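Local structure of 2-keto-3-deoxygluconate kinase (Thermotoga maritima, 2AFB) at residues F18-M22 and R117-I122; E133-A139 and V165-V171; E270-F276 and S308-E313. The protein probably catalyses the ATP-dependent phosphorylation of 2-keto-3-deoxygluconate as a sugar kinase of the pfkB (ribokinase) family. All coordinates share one frame; numbering follows the deposited sequence.

Contact 1: residues F18-M22 and R117-I122; sequences FGEIM and RAHSAI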
ATOM      1  N   PHE A  18      26.341 -20.394  10.340  1.00 26.76           N
ATOM      2  CA  PHE A  18      25.835 -20.336  11.702  1.00 27.69           C
ATOM      3  C   PHE A  18      25.794 -18.930  12.164  1.00 26.92           C
ATOM      4  O   PHE A  18      26.771 -18.216  12.059  1.00 29.46           O
ATOM      5  CB  PHE A  18      26.784 -21.055  12.638  1.00 26.33           C
ATOM      6  CG  PHE A  18      26.436 -20.926  14.110  1.00 30.07           C
ATOM      7  CD1 PHE A  18      25.298 -21.505  14.612  1.00 26.86           C
ATOM      8  CD2 PHE A  18      27.294 -20.278  14.996  1.00 36.64           C
ATOM      9  CE1 PHE A  18      24.978 -21.413  15.961  1.00 30.95           C
ATOM     10  CE2 PHE A  18      26.988 -20.186  16.373  1.00 36.65           C
ATOM     11  CZ  PHE A  18      25.833 -20.751  16.840  1.00 33.01           C
ATOM     12  N   GLY A  19      24.680 -18.566  12.751  1.00 26.27           N
ATOM     13  CA  GLY A  19      24.574 -17.296  13.417  1.00 29.78           C
ATOM     14  C   GLY A  19      23.138 -16.962  13.733  1.00 29.58           C
ATOM     15  O   GLY A  19      22.346 -17.861  13.986  1.00 27.11           O
ATOM     16  N   GLU A  20      22.838 -15.663  13.748  1.00 27.64           N
ATOM     17  CA  GLU A  20      21.485 -15.146  14.082  1.00 29.58           C
ATOM     18  C   GLU A  20      20.752 -14.579  12.899  1.00 28.98           C
ATOM     19  O   GLU A  20      21.303 -13.771  12.155  1.00 32.74           O
ATOM     20  CB  GLU A  20      21.552 -14.052  15.177  1.00 29.37           C
ATOM     21  CG  GLU A  20      20.194 -13.429  15.489  1.00 28.52           C
ATOM     22  CD  GLU A  20      20.088 -12.711  16.853  1.00 30.29           C
ATOM     23  OE1 GLU A  20      21.070 -12.094  17.302  1.00 30.07           O
ATOM     24  OE2 GLU A  20      18.990 -12.705  17.449  1.00 32.19           O
ATOM     25  N   ILE A  21      19.500 -14.977  12.765  1.00 26.03           N
ATOM     26  CA  ILE A  21      18.592 -14.347  11.848  1.00 26.54           C
ATOM     27  C   ILE A  21      17.543 -13.550  12.615  1.00 28.20           C
ATOM     28  O   ILE A  21      17.023 -13.984  13.651  1.00 27.67           O
ATOM     29  CB  ILE A  21      17.992 -15.368  10.863  1.00 24.57           C
ATOM     30  CG1 ILE A  21      17.261 -14.613   9.752  1.00 26.17           C
ATOM     31  CG2 ILE A  21      17.109 -16.390  11.585  1.00 26.67           C
ATOM     32  CD1 ILE A  21      16.774 -15.418   8.613  1.00 23.23           C
HETATM   33  N   MSE A  22      17.302 -12.336  12.143  1.00 26.83           N
HETATM   34  CA  MSE A  22      16.440 -11.415  12.821  1.00 30.92           C
HETATM   35  C   MSE A  22      15.305 -11.013  11.933  1.00 29.10           C
HETATM   36  O   MSE A  22      15.446 -10.986  10.710  1.00 27.85           O
HETATM   37  CB  MSE A  22      17.179 -10.144  13.197  1.00 26.82           C
HETATM   38  CG  MSE A  22      18.210 -10.378  14.177  1.00 35.41           C
HETATM   39 SE   MSE A  22      19.272  -8.796  14.498  1.00 44.96          SE
HETATM   40  CE  MSE A  22      20.389  -8.700  12.747  1.00 38.23           C
ATOM     41  N   ARG A 117      17.691  -7.059  19.718  1.00 25.33           N
ATOM     42  CA  ARG A 117      18.103  -8.440  19.524  1.00 25.62           C
ATOM     43  C   ARG A 117      18.408  -9.118  20.857  1.00 25.45           C
ATOM     44  O   ARG A 117      18.500 -10.327  20.939  1.00 29.36           O
ATOM     45  CB  ARG A 117      19.296  -8.511  18.543  1.00 25.13           C
ATOM     46  CG  ARG A 117      20.609  -7.875  19.068  1.00 31.20           C
ATOM     47  CD  ARG A 117      21.739  -7.730  17.997  1.00 25.25           C
ATOM     48  NE  ARG A 117      21.834  -8.922  17.177  1.00 41.37           N
ATOM     49  CZ  ARG A 117      22.573  -9.010  16.070  1.00 40.35           C
ATOM     50  NH1 ARG A 117      23.330  -7.963  15.697  1.00 32.78           N
ATOM     51  NH2 ARG A 117      22.540 -10.132  15.340  1.00 27.63           N
ATOM     52  N   ALA A 118      18.496  -8.356  21.923  1.00 26.48           N
ATOM     53  CA  ALA A 118      18.875  -8.945  23.204  1.00 25.48           C
ATOM     54  C   ALA A 118      17.863  -9.973  23.684  1.00 24.38           C
ATOM     55  O   ALA A 118      16.684  -9.855  23.460  1.00 27.31           O
ATOM     56  CB  ALA A 118      19.059  -7.873  24.223  1.00 22.76           C
ATOM     57  N   HIS A 119      18.358 -11.027  24.285  1.00 26.48           N
ATOM     58  CA  HIS A 119      17.534 -12.068  24.895  1.00 29.71           C
ATOM     59  C   HIS A 119      16.799 -12.906  23.862  1.00 27.77           C
ATOM     60  O   HIS A 119      15.862 -13.602  24.200  1.00 26.97           O
ATOM     61  CB  HIS A 119      16.548 -11.475  25.924  1.00 32.35           C
ATOM     62  CG  HIS A 119      17.175 -10.507  26.869  1.00 35.52           C
ATOM     63  ND1 HIS A 119      18.081 -10.889  27.838  1.00 40.32           N
ATOM     64  CD2 HIS A 119      17.017  -9.166  27.005  1.00 40.50           C
ATOM     65  CE1 HIS A 119      18.465  -9.822  28.520  1.00 35.72           C
ATOM     66  NE2 HIS A 119      17.827  -8.765  28.041  1.00 37.60           N
ATOM     67  N   SER A 120      17.268 -12.853  22.619  1.00 26.68           N
ATOM     68  CA  SER A 120      16.776 -13.708  21.555  1.00 26.11           C
ATOM     69  C   SER A 120      17.102 -15.157  21.858  1.00 27.31           C
ATOM     70  O   SER A 120      18.043 -15.459  22.614  1.00 24.79           O
ATOM     71  CB  SER A 120      17.431 -13.341  20.195  1.00 27.66           C
ATOM     72  OG  SER A 120      18.843 -13.628  20.209  1.00 27.10           O
ATOM     73  N   ALA A 121      16.340 -16.055  21.223  1.00 25.37           N
ATOM     74  CA  ALA A 121      16.502 -17.478  21.426  1.00 27.39           C
ATOM     75  C   ALA A 121      17.956 -17.929  21.111  1.00 26.46           C
ATOM     76  O   ALA A 121      18.529 -18.744  21.817  1.00 26.24           O
ATOM     77  CB  ALA A 121      15.467 -18.236  20.561  1.00 27.55           C
ATOM     78  N   ILE A 122      18.552 -17.398  20.053  1.00 24.05           N
ATOM     79  CA  ILE A 122      19.926 -17.792  19.722  1.00 25.29           C
ATOM     80  C   ILE A 122      20.905 -17.251  20.761  1.00 24.62           C
ATOM     81  O   ILE A 122      21.860 -17.942  21.114  1.00 26.18           O
ATOM     82  CB  ILE A 122      20.334 -17.393  18.256  1.00 28.84           C
ATOM     83  CG1 ILE A 122      21.767 -17.807  17.905  1.00 26.95           C
ATOM     84  CG2 ILE A 122      20.229 -15.885  18.017  1.00 31.78           C
ATOM     85  CD1 ILE A 122      21.941 -19.261  17.733  1.00 27.34           C
TER
HETATM   86  O   HOH W   1      23.182 -11.397  12.842  1.00 21.83           O
HETATM   87  O   HOH W   2      21.008 -11.423  19.897  1.00 24.44           O

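Contact 2: residues E133-A139 and V165-V171; sequences EKILDGA and VANEKGV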
ATOM      1  N   GLU A 133      28.633 -32.875  14.980  1.00 30.88           N
ATOM      2  CA  GLU A 133      28.972 -34.071  14.244  1.00 29.12           C
ATOM      3  C   GLU A 133      27.941 -34.415  13.191  1.00 29.84           C
ATOM      4  O   GLU A 133      28.296 -34.957  12.169  1.00 30.50           O
ATOM      5  CB  GLU A 133      29.120 -35.280  15.205  1.00 32.54           C
ATOM      6  CG  GLU A 133      30.311 -35.193  16.146  1.00 31.44           C
ATOM      7  CD  GLU A 133      31.652 -35.386  15.421  1.00 43.19           C
ATOM      8  OE1 GLU A 133      31.633 -35.815  14.240  1.00 41.98           O
ATOM      9  OE2 GLU A 133      32.712 -35.105  16.033  1.00 38.12           O
ATOM     10  N   LYS A 134      26.658 -34.178  13.470  1.00 32.17           N
ATOM     11  CA  LYS A 134      25.563 -34.455  12.508  1.00 31.32           C
ATOM     12  C   LYS A 134      25.498 -33.334  11.450  1.00 30.52           C
ATOM     13  O   LYS A 134      25.503 -33.573  10.236  1.00 29.43           O
ATOM     14  CB  LYS A 134      24.232 -34.607  13.277  1.00 31.62           C
ATOM     15  CG  LYS A 134      22.968 -34.858  12.448  1.00 34.43           C
ATOM     16  N   ILE A 135      25.485 -32.102  11.944  1.00 30.51           N
ATOM     17  CA  ILE A 135      25.462 -30.912  11.126  1.00 28.65           C
ATOM     18  C   ILE A 135      26.566 -30.918  10.052  1.00 29.08           C
ATOM     19  O   ILE A 135      26.286 -30.675   8.872  1.00 29.83           O
ATOM     20  CB  ILE A 135      25.583 -29.630  12.010  1.00 28.17           C
ATOM     21  CG1 ILE A 135      24.320 -29.404  12.830  1.00 29.50           C
ATOM     22  CG2 ILE A 135      25.863 -28.354  11.159  1.00 24.43           C
ATOM     23  CD1 ILE A 135      24.533 -28.429  14.025  1.00 25.83           C
ATOM     24  N   LEU A 136      27.808 -31.173  10.452  1.00 28.52           N
ATOM     25  CA  LEU A 136      28.935 -31.000   9.528  1.00 29.06           C
ATOM     26  C   LEU A 136      29.304 -32.279   8.781  1.00 26.93           C
ATOM     27  O   LEU A 136      30.190 -32.259   7.921  1.00 25.30           O
ATOM     28  CB  LEU A 136      30.146 -30.399  10.243  1.00 28.14           C
ATOM     29  CG  LEU A 136      29.958 -28.980  10.762  1.00 28.64           C
ATOM     30  CD1 LEU A 136      31.022 -28.622  11.812  1.00 28.71           C
ATOM     31  CD2 LEU A 136      29.984 -27.981   9.649  1.00 30.36           C
ATOM     32  N   ASP A 137      28.607 -33.374   9.074  1.00 26.71           N
ATOM     33  CA  ASP A 137      28.815 -34.591   8.320  1.00 27.97           C
ATOM     34  C   ASP A 137      28.654 -34.270   6.838  1.00 28.36           C
ATOM     35  O   ASP A 137      27.631 -33.728   6.407  1.00 25.56           O
ATOM     36  CB  ASP A 137      27.866 -35.696   8.749  1.00 30.37           C
ATOM     37  CG  ASP A 137      28.240 -37.056   8.141  1.00 40.99           C
ATOM     38  OD1 ASP A 137      29.330 -37.569   8.486  1.00 35.22           O
ATOM     39  OD2 ASP A 137      27.450 -37.605   7.324  1.00 49.45           O
ATOM     40  N   GLY A 138      29.694 -34.558   6.062  1.00 25.86           N
ATOM     41  CA  GLY A 138      29.642 -34.376   4.613  1.00 24.98           C
ATOM     42  C   GLY A 138      29.764 -32.942   4.113  1.00 26.15           C
ATOM     43  O   GLY A 138      29.635 -32.703   2.921  1.00 24.17           O
ATOM     44  N   ALA A 139      29.980 -31.979   5.019  1.00 28.69           N
ATOM     45  CA  ALA A 139      30.069 -30.560   4.644  1.00 29.41           C
ATOM     46  C   ALA A 139      31.368 -30.271   3.887  1.00 27.06           C
ATOM     47  O   ALA A 139      32.423 -30.738   4.277  1.00 27.17           O
ATOM     48  CB  ALA A 139      29.975 -29.643   5.897  1.00 28.98           C
ATOM     49  N   VAL A 165      35.007 -29.671  15.357  1.00 25.10           N
ATOM     50  CA  VAL A 165      34.493 -30.695  14.433  1.00 24.82           C
ATOM     51  C   VAL A 165      34.851 -30.439  12.962  1.00 25.99           C
ATOM     52  O   VAL A 165      35.220 -31.346  12.219  1.00 26.62           O
ATOM     53  CB  VAL A 165      32.981 -30.820  14.551  1.00 25.77           C
ATOM     54  CG1 VAL A 165      32.429 -31.834  13.519  1.00 26.62           C
ATOM     55  CG2 VAL A 165      32.626 -31.248  15.986  1.00 27.11           C
ATOM     56  N   ALA A 166      34.703 -29.209  12.525  1.00 28.14           N
ATOM     57  CA  ALA A 166      35.112 -28.845  11.188  1.00 28.34           C
ATOM     58  C   ALA A 166      36.541 -29.297  10.975  1.00 27.12           C
ATOM     59  O   ALA A 166      36.862 -29.876   9.971  1.00 24.55           O
ATOM     60  CB  ALA A 166      35.019 -27.359  11.020  1.00 29.74           C
ATOM     61  N   ASN A 167      37.409 -29.017  11.937  1.00 30.60           N
ATOM     62  CA  ASN A 167      38.827 -29.340  11.817  1.00 31.79           C
ATOM     63  C   ASN A 167      39.041 -30.835  11.830  1.00 34.30           C
ATOM     64  O   ASN A 167      39.858 -31.332  11.083  1.00 32.88           O
ATOM     65  CB  ASN A 167      39.603 -28.701  12.959  1.00 33.77           C
ATOM     66  CG  ASN A 167      41.079 -29.006  12.911  1.00 38.70           C
ATOM     67  OD1 ASN A 167      41.758 -28.675  11.940  1.00 49.18           O
ATOM     68  ND2 ASN A 167      41.591 -29.599  13.976  1.00 30.67           N
ATOM     69  N   GLU A 168      38.316 -31.544  12.695  1.00 35.78           N
ATOM     70  CA  GLU A 168      38.361 -33.014  12.709  1.00 37.82           C
ATOM     71  C   GLU A 168      37.962 -33.578  11.345  1.00 35.19           C
ATOM     72  O   GLU A 168      38.577 -34.515  10.872  1.00 33.28           O
ATOM     73  CB  GLU A 168      37.433 -33.573  13.801  1.00 38.17           C
ATOM     74  CG  GLU A 168      37.042 -35.067  13.681  1.00 40.96           C
ATOM     75  CD  GLU A 168      35.721 -35.392  14.414  1.00 47.16           C
ATOM     76  OE1 GLU A 168      35.346 -34.666  15.387  1.00 54.39           O
ATOM     77  OE2 GLU A 168      35.048 -36.364  13.986  1.00 56.66           O
ATOM     78  N   LYS A 169      36.950 -32.987  10.710  1.00 32.86           N
ATOM     79  CA  LYS A 169      36.374 -33.532   9.462  1.00 30.75           C
ATOM     80  C   LYS A 169      37.046 -32.997   8.186  1.00 28.64           C
ATOM     81  O   LYS A 169      36.733 -33.431   7.072  1.00 29.20           O
ATOM     82  CB  LYS A 169      34.874 -33.278   9.408  1.00 31.35           C
ATOM     83  CG  LYS A 169      34.087 -34.156  10.345  1.00 29.12           C
ATOM     84  CD  LYS A 169      32.635 -33.909  10.213  1.00 30.74           C
ATOM     85  CE  LYS A 169      31.824 -34.729  11.202  1.00 31.64           C
ATOM     86  NZ  LYS A 169      31.826 -36.170  10.832  1.00 29.56           N
ATOM     87  N   GLY A 170      37.977 -32.073   8.355  1.00 26.31           N
ATOM     88  CA  GLY A 170      38.698 -31.474   7.219  1.00 27.62           C
ATOM     89  C   GLY A 170      37.826 -30.506   6.419  1.00 25.63           C
ATOM     90  O   GLY A 170      38.042 -30.298   5.246  1.00 26.84           O
ATOM     91  N   VAL A 171      36.838 -29.917   7.075  1.00 26.09           N
ATOM     92  CA  VAL A 171      35.926 -28.989   6.437  1.00 27.00           C
ATOM     93  C   VAL A 171      36.615 -27.618   6.296  1.00 28.21           C
ATOM     94  O   VAL A 171      37.218 -27.138   7.252  1.00 30.85           O
ATOM     95  CB  VAL A 171      34.647 -28.881   7.285  1.00 28.51           C
ATOM     96  CG1 VAL A 171      33.651 -27.841   6.711  1.00 23.34           C
ATOM     97  CG2 VAL A 171      33.993 -30.241   7.412  1.00 30.79           C
TER

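Contact 3: residues E270-F276 and S308-E313; sequences ENGQPHF and SQKKAE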
ATOM      1  N   GLU A 270      45.346 -14.530  -3.056  1.00 27.42           N
ATOM      2  CA  GLU A 270      45.686 -15.938  -2.917  1.00 30.24           C
ATOM      3  C   GLU A 270      46.905 -16.248  -3.772  1.00 29.19           C
ATOM      4  O   GLU A 270      47.265 -15.461  -4.648  1.00 30.96           O
ATOM      5  CB  GLU A 270      44.479 -16.881  -3.162  1.00 28.39           C
ATOM      6  CG  GLU A 270      43.719 -16.697  -4.434  1.00 37.38           C
ATOM      7  CD  GLU A 270      42.406 -17.558  -4.545  1.00 36.24           C
ATOM      8  OE1 GLU A 270      41.688 -17.804  -3.539  1.00 33.59           O
ATOM      9  OE2 GLU A 270      42.078 -17.970  -5.680  1.00 36.24           O
ATOM     10  N   ASN A 271      47.551 -17.367  -3.461  1.00 28.76           N
ATOM     11  CA  ASN A 271      48.840 -17.772  -4.041  1.00 28.64           C
ATOM     12  C   ASN A 271      49.850 -16.642  -4.045  1.00 30.11           C
ATOM     13  O   ASN A 271      50.586 -16.473  -5.008  1.00 31.44           O
ATOM     14  CB  ASN A 271      48.673 -18.338  -5.464  1.00 29.17           C
ATOM     15  CG  ASN A 271      47.584 -19.425  -5.544  1.00 34.14           C
ATOM     16  OD1 ASN A 271      46.565 -19.268  -6.242  1.00 36.33           O
ATOM     17  ND2 ASN A 271      47.783 -20.510  -4.805  1.00 35.71           N
ATOM     18  N   GLY A 272      49.854 -15.862  -2.970  1.00 30.39           N
ATOM     19  CA  GLY A 272      50.805 -14.769  -2.789  1.00 29.12           C
ATOM     20  C   GLY A 272      50.526 -13.506  -3.562  1.00 30.22           C
ATOM     21  O   GLY A 272      51.380 -12.611  -3.599  1.00 29.08           O
ATOM     22  N   GLN A 273      49.327 -13.394  -4.144  1.00 30.14           N
ATOM     23  CA  GLN A 273      49.082 -12.333  -5.129  1.00 29.20           C
ATOM     24  C   GLN A 273      47.745 -11.686  -4.999  1.00 26.66           C
ATOM     25  O   GLN A 273      46.722 -12.370  -4.844  1.00 22.88           O
ATOM     26  CB  GLN A 273      49.222 -12.857  -6.556  1.00 30.12           C
ATOM     27  CG  GLN A 273      50.594 -13.437  -6.883  1.00 34.84           C
ATOM     28  CD  GLN A 273      51.704 -12.383  -6.911  1.00 44.09           C
ATOM     29  OE1 GLN A 273      51.495 -11.241  -7.348  1.00 47.84           O
ATOM     30  NE2 GLN A 273      52.894 -12.768  -6.449  1.00 44.18           N
ATOM     31  N   PRO A 274      47.727 -10.356  -5.116  1.00 27.21           N
ATOM     32  CA  PRO A 274      46.439  -9.667  -5.041  1.00 25.17           C
ATOM     33  C   PRO A 274      45.773  -9.610  -6.419  1.00 23.52           C
ATOM     34  O   PRO A 274      46.447  -9.631  -7.431  1.00 25.94           O
ATOM     35  CB  PRO A 274      46.820  -8.267  -4.564  1.00 23.45           C
ATOM     36  CG  PRO A 274      48.205  -8.028  -5.203  1.00 28.08           C
ATOM     37  CD  PRO A 274      48.834  -9.418  -5.372  1.00 26.72           C
ATOM     38  N   HIS A 275      44.442  -9.549  -6.397  1.00 26.02           N
ATOM     39  CA  HIS A 275      43.590  -9.492  -7.565  1.00 24.83           C
ATOM     40  C   HIS A 275      42.474  -8.518  -7.276  1.00 23.82           C
ATOM     41  O   HIS A 275      41.624  -8.826  -6.454  1.00 23.63           O
ATOM     42  CB  HIS A 275      43.001 -10.883  -7.818  1.00 25.05           C
ATOM     43  CG  HIS A 275      44.037 -11.895  -8.124  1.00 26.00           C
ATOM     44  ND1 HIS A 275      44.598 -12.694  -7.148  1.00 31.67           N
ATOM     45  CD2 HIS A 275      44.705 -12.167  -9.277  1.00 26.17           C
ATOM     46  CE1 HIS A 275      45.537 -13.449  -7.698  1.00 28.85           C
ATOM     47  NE2 HIS A 275      45.620 -13.152  -8.987  1.00 29.31           N
ATOM     48  N   PHE A 276      42.475  -7.364  -7.950  1.00 23.26           N
ATOM     49  CA  PHE A 276      41.469  -6.325  -7.768  1.00 24.11           C
ATOM     50  C   PHE A 276      40.397  -6.413  -8.839  1.00 27.27           C
ATOM     51  O   PHE A 276      40.718  -6.595 -10.000  1.00 26.04           O
ATOM     52  CB  PHE A 276      42.115  -4.934  -7.762  1.00 24.90           C
ATOM     53  CG  PHE A 276      43.105  -4.755  -6.636  1.00 30.80           C
ATOM     54  CD1 PHE A 276      42.683  -4.339  -5.370  1.00 27.15           C
ATOM     55  CD2 PHE A 276      44.448  -5.073  -6.817  1.00 29.13           C
ATOM     56  CE1 PHE A 276      43.605  -4.206  -4.322  1.00 30.24           C
ATOM     57  CE2 PHE A 276      45.357  -4.957  -5.770  1.00 26.44           C
ATOM     58  CZ  PHE A 276      44.938  -4.524  -4.535  1.00 23.85           C
ATOM     59  N   SER A 308      41.710 -16.948  -9.569  1.00 27.07           N
ATOM     60  CA  SER A 308      41.724 -15.895  -8.570  1.00 27.79           C
ATOM     61  C   SER A 308      41.164 -14.585  -9.075  1.00 25.69           C
ATOM     62  O   SER A 308      40.405 -13.933  -8.368  1.00 26.35           O
ATOM     63  CB  SER A 308      43.144 -15.676  -8.068  1.00 29.41           C
ATOM     64  OG  SER A 308      43.612 -16.835  -7.422  1.00 27.14           O
ATOM     65  N   GLN A 309      41.501 -14.221 -10.308  1.00 22.55           N
ATOM     66  CA  GLN A 309      40.942 -13.004 -10.884  1.00 24.57           C
ATOM     67  C   GLN A 309      39.427 -13.146 -11.044  1.00 25.47           C
ATOM     68  O   GLN A 309      38.662 -12.235 -10.672  1.00 24.32           O
ATOM     69  CB  GLN A 309      41.623 -12.614 -12.211  1.00 24.04           C
ATOM     70  CG  GLN A 309      41.335 -11.178 -12.656  1.00 29.01           C
ATOM     71  CD  GLN A 309      41.783 -10.099 -11.620  1.00 23.15           C
ATOM     72  OE1 GLN A 309      42.894 -10.149 -11.108  1.00 35.58           O
ATOM     73  NE2 GLN A 309      40.896  -9.139 -11.326  1.00 23.98           N
ATOM     74  N   LYS A 310      38.982 -14.299 -11.529  1.00 24.63           N
ATOM     75  CA  LYS A 310      37.557 -14.506 -11.718  1.00 27.45           C
ATOM     76  C   LYS A 310      36.830 -14.525 -10.406  1.00 24.24           C
ATOM     77  O   LYS A 310      35.697 -14.057 -10.314  1.00 23.92           O
ATOM     78  CB  LYS A 310      37.244 -15.765 -12.555  1.00 28.20           C
ATOM     79  CG  LYS A 310      35.762 -16.121 -12.527  1.00 28.29           C
ATOM     80  CD  LYS A 310      35.415 -17.296 -13.381  1.00 35.01           C
ATOM     81  CE  LYS A 310      34.029 -17.140 -14.061  1.00 36.92           C
ATOM     82  NZ  LYS A 310      32.937 -17.623 -13.286  1.00 44.50           N
ATOM     83  N   LYS A 311      37.457 -15.040  -9.360  1.00 27.80           N
ATOM     84  CA  LYS A 311      36.848 -14.958  -8.040  1.00 28.81           C
ATOM     85  C   LYS A 311      36.564 -13.514  -7.630  1.00 25.29           C
ATOM     86  O   LYS A 311      35.565 -13.239  -6.982  1.00 23.36           O
ATOM     87  CB  LYS A 311      37.758 -15.525  -6.948  1.00 29.87           C
ATOM     88  CG  LYS A 311      37.717 -16.988  -6.804  1.00 35.76           C
ATOM     89  CD  LYS A 311      38.555 -17.448  -5.613  1.00 35.85           C
ATOM     90  CE  LYS A 311      39.042 -18.872  -5.847  1.00 34.90           C
ATOM     91  NZ  LYS A 311      39.319 -19.531  -4.568  1.00 33.66           N
ATOM     92  N   ALA A 312      37.496 -12.620  -7.939  1.00 25.02           N
ATOM     93  CA  ALA A 312      37.345 -11.225  -7.571  1.00 24.16           C
ATOM     94  C   ALA A 312      36.261 -10.577  -8.404  1.00 26.16           C
ATOM     95  O   ALA A 312      35.426  -9.878  -7.852  1.00 24.33           O
ATOM     96  CB  ALA A 312      38.654 -10.449  -7.721  1.00 23.53           C
ATOM     97  N   GLU A 313      36.254 -10.813  -9.710  1.00 25.52           N
ATOM     98  CA  GLU A 313      35.291 -10.135 -10.576  1.00 25.88           C
ATOM     99  C   GLU A 313      33.881 -10.617 -10.284  1.00 26.44           C
ATOM    100  O   GLU A 313      32.961  -9.798 -10.172  1.00 26.26           O
ATOM    101  CB  GLU A 313      35.590 -10.338 -12.068  1.00 23.57           C
ATOM    102  CG  GLU A 313      36.893  -9.774 -12.571  1.00 29.33           C
ATOM    103  CD  GLU A 313      37.086  -8.251 -12.373  1.00 35.01           C
ATOM    104  OE1 GLU A 313      36.125  -7.482 -12.031  1.00 30.42           O
ATOM    105  OE2 GLU A 313      38.246  -7.825 -12.597  1.00 39.41           O
TER
HETATM  106  O   HOH W   3      46.313 -17.043  -7.887  1.00 43.58           O
HETATM  107  O   HOH W   4      44.141  -7.328 -10.430  1.00 34.54           O

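Contact 1: residues F18-M22 and R117-I122
The carboxylate of E20 is held by R117 and S120, one oxygen to each residue. R117 grips side-on, NE and NH2 both donating to E20 OE1; the NH2 bond is 3.1 Å and, with an N-H...O angle of 148°, not fully straight. Both donors come from the same face of the carboxylate plane, which is turned 39° from the guanidinium. At the other oxygen, S120 OG gives its proton to E20 OE2 over 2.9 Å, again tilted out of the plane. Water extends this network: one molecule links E20 O to R117 NH2, another E20 OE1 to R117 O. Van der Waals contacts flank it. The selenium of the selenomethionine M22 lies over one guanidinium face, toward its rim, 3.6 Å from R117 NH2. I122 places CG2 3.4 Å from E20 CD and reaches past G19 with CD1 to the F18 ring, whose edge-to-face partners are F130 and W132. The type II turn R117-S120 carries H119, which stacks on H119 of the second subunit. Three donors at E20 OE1, one of them water, and one at OE2, in largely buried surroundings, should fix the rotation of the E20 carboxylate.

Contact 2: residues E133-A139 and V165-V171
A Schellman motif ends helix 155-169, and through A166 and V171 it packs on L136 and A139 in the turn that leads out of the short helix 132-135. G170, at positive phi (73°), is the C-prime residue: V171 N bonds to A166 O at 2.9 Å, and G170 N makes a weak bond to N167 O. The chain reverses here, bringing V171 beside A139. V171 CG2 comes to 3.5 Å from A139 O, while CG1 touches A139 CB. The type II turn L136-A139, with G138 also at positive phi, is closed by A139 N to L136 O. L136 supplies the apolar centre: its CD1 lies 3.9 Å from V165 CG1 and also meets the backbone N and CB of A166. The two segments lead into neighbouring parallel strands, so the contact joins the beginning and the end of the beta-alpha-beta crossover formed by strand 139-145, helix 155-169 and strand 172-176 in the central sheet of the ribokinase fold. F142 of the first strand touches both L136 and V171, and K14 NZ donates to D137 O. On the more exposed side the chemistry turns ionic. K169 runs extended past L136, CD 3.7 Å from L136 O, and then bends at its last torsion (chi4 -71°), which sets NZ between two acids. K169 NZ forms a salt bridge of 3.4 Å with E133 OE1 and a long one of 3.7 Å with D137 OD1. E133, folded at chi2, crosses E168 at about a right angle with its OE2 2.7 Å from E168 OE1; two oxygens this close suggest a shared proton, with the K169 ammonium probably offsetting the remaining negative charge.

Contact 3: residues E270-F276 and S308-E313
Strand 273-276 and helix 308-313 run in broadly similar directions, their axes 7.5 Å apart at closest and inclined by 38°, with the CA atoms of H275 and Q309, and of F276 and A312, nearest each other. S308 works on two sides. Its CB sits over one face of the H275 imidazole in a CH-pi contact, 3.5 Å from the ring centroid, while its OG donates to E270 OE2 at 2.6 Å, taking the anti lone pair. The other carboxylate oxygen, E270 OE1, receives K311 NZ on its syn lone pair at 3.1 Å, completing a salt bridge in which the two side chains cross at about a right angle. Both ends of this bridge are tied further, E270 OE1 to T248 OG1 and K311 NZ to S302 OG. A water donates to S308 OG and N271 OD1. At the edge of the imidazole, Q309 bends at chi2 (59°), so that its amide turns back to the strand. Q309 NE2 gives one bond to F276 O, 2.9 Å long and entering from above the carbonyl plane, and another within the helix to E313 OE2; Q309 OE1 lies in plane at the ring edge, 3.3 Å from H275 CD2. E313 OE1 is in turn bonded to N278 N. H275 ND1 bonds to V268 O, which should help hold the ring under S308 CB, and A312 CB closes on H275 O. This is an alpha helix laid on a beta hairpin with a two-residue loop: the type I' turn E270-Q273, with N271 and G272 at its tip, joins strand 261-270 to the edge strand 273-283 of the central sheet.

Along the chain the three contacts follow in series, none enclosing or crossing another. Contact 1 closes the longest loop, 94 residues, holding nearly all of the small four-stranded sheet, and joins the exit of strand 14-18 in the central sheet to the segment returning from strand 112-116. Contact 2 comes next; it spans 25 residues and ties helix 132-135 to the end of helix 155-169, beside adjacent central strands. Contact 3 encloses 31 residues, including helix 290-304, and fastens helix 308-322 to the hairpin at the sheet's edge. Contacts 1 and 3 lie on opposite sides of the chain's centre, their own centres about 34 Å apart.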